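Local structure of putative uncharacterized protein (4GNX) at residues C[16-22]-C[71-77]; C[45-49]-C[112-116]. The protein binds single-stranded DNA as a subunit of replication protein A, through a chain of OB-fold domains, one of them carrying a zinc site. All blocks are in the same frame, centred on the assembly; numbering follows the deposited sequence.

Contact 1. Residues C[16-22]-C[71-77]; sequences WTIKARV and NHVYLIS
R21 and V73 face each other as a non-hydrogen-bonded pair of antiparallel strands, their CA atoms 4.0 Å apart, and the arginine side chain can be followed along the end of the 73-77 strand. Its CB packs on V73 CG2. With chi1 at 84°, CG sits between the backbone N and the carbonyl carbon, and the chain then carries CD alongside the side chain of N71, 3.4 Å from N71 OD1. At NE the contact turns polar: NE donates to N71 O over 3.0 Å. The bond is straight at the hydrogen and lies close to the guanidinium plane, yet it reaches the carbonyl from above the carbonyl plane. CZ and NH2 lie beneath V73 CG2, which stands over one face of the guanidinium, while NH1 continues to a weak bond with V114 O.

Backbone bonds hold the strands in register. I18 and I76 exchange both of theirs, I18 N to I76 O at 2.8 Å and I76 N to I18 O at 3.0 Å; A20 and Y74 do the same, and V22 N to H72 O extends the ladder. On the face of K19, L75 and R21, T17 OG1 and S77 OG share a hydrogen bond of 2.6 Å in which either may be the donor. The other face carries I18, A20, Y74 and I76. There V22 CG2 meets Y74 CE1 at 3.7 Å, and A20, V22 and I76 also rest on L45. With a helix, 59-64, between the third and fourth barrel strands, this antiparallel pairing of strands 17-30 and 73-77 is the joining of first to fourth strand that helps close an OB-fold barrel.

Contact 2. Residues C[45-49]-C[112-116]; sequences LLDDS and TDVPE
P115 lies against the backbone of D47 and D48, in the turn between the second barrel strand of the OB fold and strand 51-57. The partner, 112-116, belongs to the linker that runs on from strand 104-107 toward the next OB domain.

Van der Waals packing makes the contact. The proline CB points toward the 45-49 segment, and its CD comes to 3.4 Å from D48 N and 3.7 Å from D47 C. The D48 side chain runs at about a right angle to that of P115, with OD1 near the same CD. V114 adds its CG1 branch, which is 3.6 Å from L46 O. L46 extends with CG anti to the backbone N (chi1 166°), which brings CD2 to 3.8 Å from P115 O; its distance to P115 CB, 4.5 Å, marks a loose apolar touch.

Polar groups do not pair across the two segments. D48 OD2 and D113 O approach to 3.3 Å, but both are acceptors.

Hydrogen bonding instead serves the turn itself: D47 OD2 takes the amide of I6 from outside it, while D47 OD1 closes an Asx turn: S49 N meets it from above the carboxylate plane, and S49 OG donates on its syn side at 2.6 Å.

In the fold
Contact 1 is an integral part of the first OB barrel, two paired strands with one face turned into the core; contact 2 lies at the barrel's surface, where a linker without regular structure packs on a strand end and turn. The first buries 732 Å² under a ladder of backbone bonds, the second 233 Å² by packing alone. They are neighbours, centres about 9 Å apart. Strands 17-30 and 39-46 adjoin in one sheet, joined by a probable bond from R21 N to L46 O. Two basic side chains of 16-22 also reach the 112-116 loop, K19 NZ forming a long, weak ion pair with D113 OD2.

Contact 1. Residues C[16-22]-C[71-77]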
ATOM      1  N   TRP C  16     -36.166  14.268  -9.484  1.00 63.70           N
ATOM      2  CA  TRP C  16     -36.129  13.263  -8.405  1.00 60.49           C
ATOM      3  C   TRP C  16     -36.136  13.833  -7.017  1.00 59.58           C
ATOM      4  O   TRP C  16     -35.700  14.972  -6.792  1.00 59.62           O
ATOM      5  CB  TRP C  16     -34.950  12.299  -8.568  1.00 56.53           C
ATOM      6  CG  TRP C  16     -33.600  12.975  -8.492  1.00 53.78           C
ATOM      7  CD1 TRP C  16     -32.796  13.397  -9.555  1.00 53.66           C
ATOM      8  CD2 TRP C  16     -32.855  13.352  -7.282  1.00 51.60           C
ATOM      9  NE1 TRP C  16     -31.637  13.980  -9.098  1.00 51.66           N
ATOM     10  CE2 TRP C  16     -31.610  13.989  -7.747  1.00 50.93           C
ATOM     11  CE3 TRP C  16     -33.076  13.222  -5.922  1.00 50.58           C
ATOM     12  CZ2 TRP C  16     -30.661  14.471  -6.862  1.00 49.42           C
ATOM     13  CZ3 TRP C  16     -32.108  13.705  -5.042  1.00 49.02           C
ATOM     14  CH2 TRP C  16     -30.932  14.317  -5.500  1.00 48.39           C
ATOM     15  N   THR C  17     -36.635  13.023  -6.082  1.00 59.42           N
ATOM     16  CA  THR C  17     -36.571  13.284  -4.641  1.00 59.28           C
ATOM     17  C   THR C  17     -36.163  12.015  -3.883  1.00 56.35           C
ATOM     18  O   THR C  17     -36.657  10.927  -4.176  1.00 57.15           O
ATOM     19  CB  THR C  17     -37.936  13.752  -4.105  1.00 64.87           C
ATOM     20  OG1 THR C  17     -38.198  15.087  -4.553  1.00 67.91           O
ATOM     21  CG2 THR C  17     -37.966  13.731  -2.589  1.00 65.63           C
ATOM     22  N   ILE C  18     -35.273  12.148  -2.908  1.00 53.49           N
ATOM     23  CA  ILE C  18     -34.923  10.990  -2.090  1.00 52.20           C
ATOM     24  C   ILE C  18     -35.329  11.174  -0.637  1.00 54.08           C
ATOM     25  O   ILE C  18     -35.363  12.299  -0.136  1.00 55.60           O
ATOM     26  CB  ILE C  18     -33.422  10.609  -2.186  1.00 48.25           C
ATOM     27  CG1 ILE C  18     -32.521  11.753  -1.712  1.00 46.70           C
ATOM     28  CG2 ILE C  18     -33.064  10.136  -3.594  1.00 46.29           C
ATOM     29  CD1 ILE C  18     -31.051  11.382  -1.726  1.00 44.32           C
ATOM     30  N   LYS C  19     -35.644  10.066   0.023  1.00 55.27           N
ATOM     31  CA  LYS C  19     -35.886  10.056   1.458  1.00 58.89           C
ATOM     32  C   LYS C  19     -34.745   9.285   2.119  1.00 57.57           C
ATOM     33  O   LYS C  19     -34.634   8.068   1.958  1.00 57.75           O
ATOM     34  CB  LYS C  19     -37.221   9.378   1.745  1.00 65.07           C
ATOM     35  CG  LYS C  19     -38.114  10.122   2.734  1.00 70.81           C
ATOM     36  CD  LYS C  19     -38.178   9.435   4.092  1.00 74.50           C
ATOM     37  CE  LYS C  19     -39.312   8.417   4.199  1.00 80.04           C
ATOM     38  NZ  LYS C  19     -40.429   8.827   5.108  1.00 86.03           N
ATOM     39  N   ALA C  20     -33.878   9.990   2.844  1.00 56.83           N
ATOM     40  CA  ALA C  20     -32.661   9.370   3.385  1.00 54.92           C
ATOM     41  C   ALA C  20     -32.281   9.878   4.779  1.00 57.11           C
ATOM     42  O   ALA C  20     -32.589  11.034   5.121  1.00 59.02           O
ATOM     43  CB  ALA C  20     -31.513   9.595   2.424  1.00 50.53           C
ATOM     44  N   ARG C  21     -31.616   9.043   5.588  1.00 56.95           N
ATOM     45  CA  ARG C  21     -31.085   9.570   6.849  1.00 58.42           C
ATOM     46  C   ARG C  21     -29.605   9.857   6.783  1.00 54.54           C
ATOM     47  O   ARG C  21     -28.853   9.114   6.167  1.00 52.99           O
ATOM     48  CB  ARG C  21     -31.470   8.753   8.094  1.00 63.53           C
ATOM     49  CG  ARG C  21     -30.603   7.556   8.419  1.00 63.83           C
ATOM     50  CD  ARG C  21     -30.588   7.218   9.911  1.00 68.30           C
ATOM     51  NE  ARG C  21     -31.834   7.477  10.646  1.00 73.29           N
ATOM     52  CZ  ARG C  21     -32.960   6.780  10.516  1.00 76.81           C
ATOM     53  NH1 ARG C  21     -33.043   5.782   9.642  1.00 75.74           N
ATOM     54  NH2 ARG C  21     -34.021   7.098  11.252  1.00 81.64           N
ATOM     55  N   VAL C  22     -29.208  10.961   7.405  1.00 54.96           N
ATOM     56  CA  VAL C  22     -27.812  11.359   7.472  1.00 52.28           C
ATOM     57  C   VAL C  22     -27.103  10.452   8.453  1.00 53.35           C
ATOM     58  O   VAL C  22     -27.420  10.447   9.628  1.00 55.34           O
ATOM     59  CB  VAL C  22     -27.636  12.804   7.961  1.00 53.31           C
ATOM     60  CG1 VAL C  22     -26.159  13.142   7.997  1.00 51.72           C
ATOM     61  CG2 VAL C  22     -28.392  13.784   7.071  1.00 52.87           C
ATOM     62  N   ASN C  71     -28.401  11.215  11.907  1.00 64.56           N
ATOM     63  CA  ASN C  71     -29.405  10.260  12.314  1.00 67.34           C
ATOM     64  C   ASN C  71     -30.834  10.743  12.081  1.00 69.66           C
ATOM     65  O   ASN C  71     -31.792   9.983  12.266  1.00 72.59           O
ATOM     66  CB  ASN C  71     -29.178   9.824  13.758  1.00 71.24           C
ATOM     67  CG  ASN C  71     -29.747   8.457  14.041  1.00 73.87           C
ATOM     68  OD1 ASN C  71     -29.703   7.564  13.187  1.00 71.96           O
ATOM     69  ND2 ASN C  71     -30.291   8.283  15.235  1.00 78.61           N
ATOM     70  N   HIS C  72     -30.967  11.999  11.662  1.00 68.53           N
ATOM     71  CA  HIS C  72     -32.257  12.551  11.246  1.00 70.54           C
ATOM     72  C   HIS C  72     -32.506  12.243   9.789  1.00 67.04           C
ATOM     73  O   HIS C  72     -31.562  11.986   9.045  1.00 62.23           O
ATOM     74  CB  HIS C  72     -32.302  14.053  11.497  1.00 71.92           C
ATOM     75  CG  HIS C  72     -32.314  14.431  12.959  1.00 75.96           C
ATOM     76  ND1 HIS C  72     -33.422  14.864  13.582  1.00 81.21           N
ATOM     77  CD2 HIS C  72     -31.301  14.431  13.914  1.00 76.33           C
ATOM     78  CE1 HIS C  72     -33.139  15.130  14.871  1.00 84.80           C
ATOM     79  NE2 HIS C  72     -31.839  14.865  15.073  1.00 81.61           N
ATOM     80  N   VAL C  73     -33.776  12.277   9.382  1.00 69.91           N
ATOM     81  CA  VAL C  73     -34.233  11.798   8.064  1.00 68.38           C
ATOM     82  C   VAL C  73     -34.799  12.936   7.223  1.00 68.69           C
ATOM     83  O   VAL C  73     -35.613  13.720   7.707  1.00 73.25           O
ATOM     84  CB  VAL C  73     -35.328  10.721   8.217  1.00 72.16           C
ATOM     85  CG1 VAL C  73     -35.994  10.411   6.883  1.00 71.09           C
ATOM     86  CG2 VAL C  73     -34.756   9.458   8.844  1.00 72.54           C
ATOM     87  N   TYR C  74     -34.393  13.011   5.959  1.00 64.68           N
ATOM     88  CA  TYR C  74     -34.755  14.159   5.137  1.00 64.82           C
ATOM     89  C   TYR C  74     -35.265  13.825   3.739  1.00 64.61           C
ATOM     90  O   TYR C  74     -34.929  12.788   3.159  1.00 62.56           O
ATOM     91  CB  TYR C  74     -33.559  15.097   5.007  1.00 61.39           C
ATOM     92  CG  TYR C  74     -32.993  15.600   6.314  1.00 62.08           C
ATOM     93  CD1 TYR C  74     -32.099  14.826   7.055  1.00 60.26           C
ATOM     94  CD2 TYR C  74     -33.328  16.865   6.798  1.00 64.92           C
ATOM     95  CE1 TYR C  74     -31.566  15.293   8.247  1.00 61.61           C
ATOM     96  CE2 TYR C  74     -32.794  17.340   7.987  1.00 66.13           C
ATOM     97  CZ  TYR C  74     -31.915  16.548   8.706  1.00 64.34           C
ATOM     98  OH  TYR C  74     -31.383  17.005   9.886  1.00 66.12           O
ATOM     99  N   LEU C  75     -36.091  14.731   3.225  1.00 67.36           N
ATOM    100  CA  LEU C  75     -36.500  14.765   1.833  1.00 66.70           C
ATOM    101  C   LEU C  75     -35.544  15.710   1.150  1.00 65.05           C
ATOM    102  O   LEU C  75     -35.534  16.912   1.446  1.00 66.47           O
ATOM    103  CB  LEU C  75     -37.907  15.347   1.693  1.00 71.99           C
ATOM    104  CG  LEU C  75     -39.119  14.430   1.817  1.00 75.52           C
ATOM    105  CD1 LEU C  75     -40.265  15.173   2.492  1.00 81.97           C
ATOM    106  CD2 LEU C  75     -39.531  13.911   0.450  1.00 74.49           C
ATOM    107  N   ILE C  76     -34.741  15.162   0.242  1.00 62.26           N
ATOM    108  CA  ILE C  76     -33.790  15.949  -0.522  1.00 59.58           C
ATOM    109  C   ILE C  76     -34.169  15.877  -1.997  1.00 60.14           C
ATOM    110  O   ILE C  76     -34.589  14.826  -2.502  1.00 58.51           O
ATOM    111  CB  ILE C  76     -32.356  15.453  -0.296  1.00 56.07           C
ATOM    112  CG1 ILE C  76     -32.021  15.470   1.195  1.00 56.19           C
ATOM    113  CG2 ILE C  76     -31.359  16.300  -1.079  1.00 54.62           C
ATOM    114  CD1 ILE C  76     -30.937  14.483   1.573  1.00 53.58           C
ATOM    115  N   SER C  77     -34.014  17.005  -2.682  1.00 62.29           N
ATOM    116  CA  SER C  77     -34.579  17.173  -4.010  1.00 65.05           C
ATOM    117  C   SER C  77     -33.865  18.246  -4.817  1.00 65.98           C
ATOM    118  O   SER C  77     -33.478  19.284  -4.282  1.00 67.10           O
ATOM    119  CB  SER C  77     -36.056  17.560  -3.885  1.00 70.11           C
ATOM    120  OG  SER C  77     -36.763  17.250  -5.066  1.00 71.13           O
TER

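Contact 2. Residues C[45-49]-C[112-116]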
ATOM      1  N   LEU C  45     -25.411   9.610   3.233  1.00 39.70           N
ATOM      2  CA  LEU C  45     -26.853   9.332   3.249  1.00 40.68           C
ATOM      3  C   LEU C  45     -27.157   7.863   2.996  1.00 41.79           C
ATOM      4  O   LEU C  45     -26.489   7.215   2.187  1.00 40.17           O
ATOM      5  CB  LEU C  45     -27.555  10.174   2.189  1.00 38.72           C
ATOM      6  CG  LEU C  45     -27.371  11.676   2.296  1.00 37.42           C
ATOM      7  CD1 LEU C  45     -27.794  12.308   0.998  1.00 36.55           C
ATOM      8  CD2 LEU C  45     -28.209  12.201   3.443  1.00 40.41           C
ATOM      9  N   LEU C  46     -28.192   7.370   3.665  1.00 44.20           N
ATOM     10  CA  LEU C  46     -28.546   5.961   3.642  1.00 46.90           C
ATOM     11  C   LEU C  46     -30.048   5.727   3.465  1.00 50.61           C
ATOM     12  O   LEU C  46     -30.871   6.423   4.072  1.00 52.04           O
ATOM     13  CB  LEU C  46     -28.110   5.313   4.958  1.00 49.35           C
ATOM     14  CG  LEU C  46     -28.688   3.928   5.270  1.00 52.35           C
ATOM     15  CD1 LEU C  46     -27.900   2.843   4.535  1.00 51.44           C
ATOM     16  CD2 LEU C  46     -28.724   3.690   6.773  1.00 55.39           C
ATOM     17  N   ASP C  47     -30.393   4.741   2.641  1.00 52.59           N
ATOM     18  CA  ASP C  47     -31.745   4.194   2.626  1.00 58.99           C
ATOM     19  C   ASP C  47     -31.743   2.684   2.343  1.00 62.91           C
ATOM     20  O   ASP C  47     -30.677   2.052   2.315  1.00 62.31           O
ATOM     21  CB  ASP C  47     -32.677   4.984   1.675  1.00 59.39           C
ATOM     22  CG  ASP C  47     -32.348   4.795   0.187  1.00 57.72           C
ATOM     23  OD1 ASP C  47     -31.604   3.868  -0.186  1.00 59.08           O
ATOM     24  OD2 ASP C  47     -32.860   5.587  -0.628  1.00 56.46           O
ATOM     25  N   ASP C  48     -32.939   2.122   2.150  1.00 68.07           N
ATOM     26  CA  ASP C  48     -33.142   0.712   1.782  1.00 71.55           C
ATOM     27  C   ASP C  48     -32.261   0.270   0.628  1.00 66.94           C
ATOM     28  O   ASP C  48     -31.757  -0.850   0.628  1.00 67.80           O
ATOM     29  CB  ASP C  48     -34.591   0.465   1.366  1.00 78.11           C
ATOM     30  CG  ASP C  48     -35.561   1.463   1.977  1.00 85.43           C
ATOM     31  OD1 ASP C  48     -35.166   2.636   2.214  1.00 84.85           O
ATOM     32  OD2 ASP C  48     -36.732   1.072   2.207  1.00 92.67           O
ATOM     33  N   SER C  49     -32.086   1.147  -0.357  1.00 61.92           N
ATOM     34  CA  SER C  49     -31.372   0.779  -1.568  1.00 59.37           C
ATOM     35  C   SER C  49     -29.866   0.915  -1.432  1.00 56.26           C
ATOM     36  O   SER C  49     -29.125   0.202  -2.108  1.00 57.53           O
ATOM     37  CB  SER C  49     -31.892   1.557  -2.779  1.00 58.53           C
ATOM     38  OG  SER C  49     -31.733   2.950  -2.606  1.00 59.14           O
ATOM     39  N   THR C 112     -39.752   5.224   9.697  1.00126.78           N
ATOM     40  CA  THR C 112     -39.932   3.772   9.563  1.00127.15           C
ATOM     41  C   THR C 112     -39.525   3.171   8.206  1.00120.45           C
ATOM     42  O   THR C 112     -39.023   2.046   8.157  1.00120.57           O
ATOM     43  CB  THR C 112     -41.373   3.356   9.910  1.00134.59           C
ATOM     44  OG1 THR C 112     -42.275   4.389   9.498  1.00136.13           O
ATOM     45  CG2 THR C 112     -41.513   3.139  11.408  1.00140.30           C
ATOM     46  N   ASP C 113     -39.737   3.908   7.118  1.00114.99           N
ATOM     47  CA  ASP C 113     -39.317   3.451   5.786  1.00110.50           C
ATOM     48  C   ASP C 113     -37.802   3.317   5.725  1.00103.57           C
ATOM     49  O   ASP C 113     -37.274   2.365   5.150  1.00101.72           O
ATOM     50  CB  ASP C 113     -39.725   4.430   4.676  1.00109.70           C
ATOM     51  CG  ASP C 113     -40.796   5.420   5.100  1.00115.92           C
ATOM     52  OD1 ASP C 113     -40.934   5.718   6.308  1.00120.50           O
ATOM     53  OD2 ASP C 113     -41.490   5.928   4.195  1.00117.24           O
ATOM     54  N   VAL C 114     -37.115   4.293   6.313  1.00 98.45           N
ATOM     55  CA  VAL C 114     -35.662   4.391   6.260  1.00 91.09           C
ATOM     56  C   VAL C 114     -34.993   3.507   7.312  1.00 91.84           C
ATOM     57  O   VAL C 114     -35.341   3.571   8.489  1.00 96.75           O
ATOM     58  CB  VAL C 114     -35.193   5.847   6.460  1.00 87.14           C
ATOM     59  CG1 VAL C 114     -33.707   5.979   6.167  1.00 81.24           C
ATOM     60  CG2 VAL C 114     -35.990   6.787   5.572  1.00 85.84           C
ATOM     61  N   PRO C 115     -34.020   2.685   6.887  1.00 87.87           N
ATOM     62  CA  PRO C 115     -33.271   1.857   7.828  1.00 89.11           C
ATOM     63  C   PRO C 115     -32.448   2.701   8.798  1.00 86.98           C
ATOM     64  O   PRO C 115     -32.098   3.845   8.493  1.00 83.34           O
ATOM     65  CB  PRO C 115     -32.343   1.038   6.923  1.00 86.80           C
ATOM     66  CG  PRO C 115     -32.940   1.127   5.555  1.00 84.55           C
ATOM     67  CD  PRO C 115     -33.591   2.470   5.495  1.00 83.23           C
ATOM     68  N   GLU C 116     -32.153   2.139   9.962  1.00 90.25           N
ATOM     69  CA  GLU C 116     -31.325   2.820  10.948  1.00 89.38           C
ATOM     70  C   GLU C 116     -29.933   2.195  10.997  1.00 86.43           C
ATOM     71  O   GLU C 116     -29.762   1.009  10.693  1.00 86.68           O
ATOM     72  CB  GLU C 116     -32.014   2.855  12.320  1.00 95.10           C
ATOM     73  CG  GLU C 116     -33.140   3.878  12.356  1.00 97.62           C
ATOM     74  CD  GLU C 116     -33.919   3.909  13.651  1.00106.83           C
ATOM     75  OE1 GLU C 116     -34.690   2.959  13.911  1.00114.00           O
ATOM     76  OE2 GLU C 116     -33.786   4.909  14.391  1.00108.44           O
TER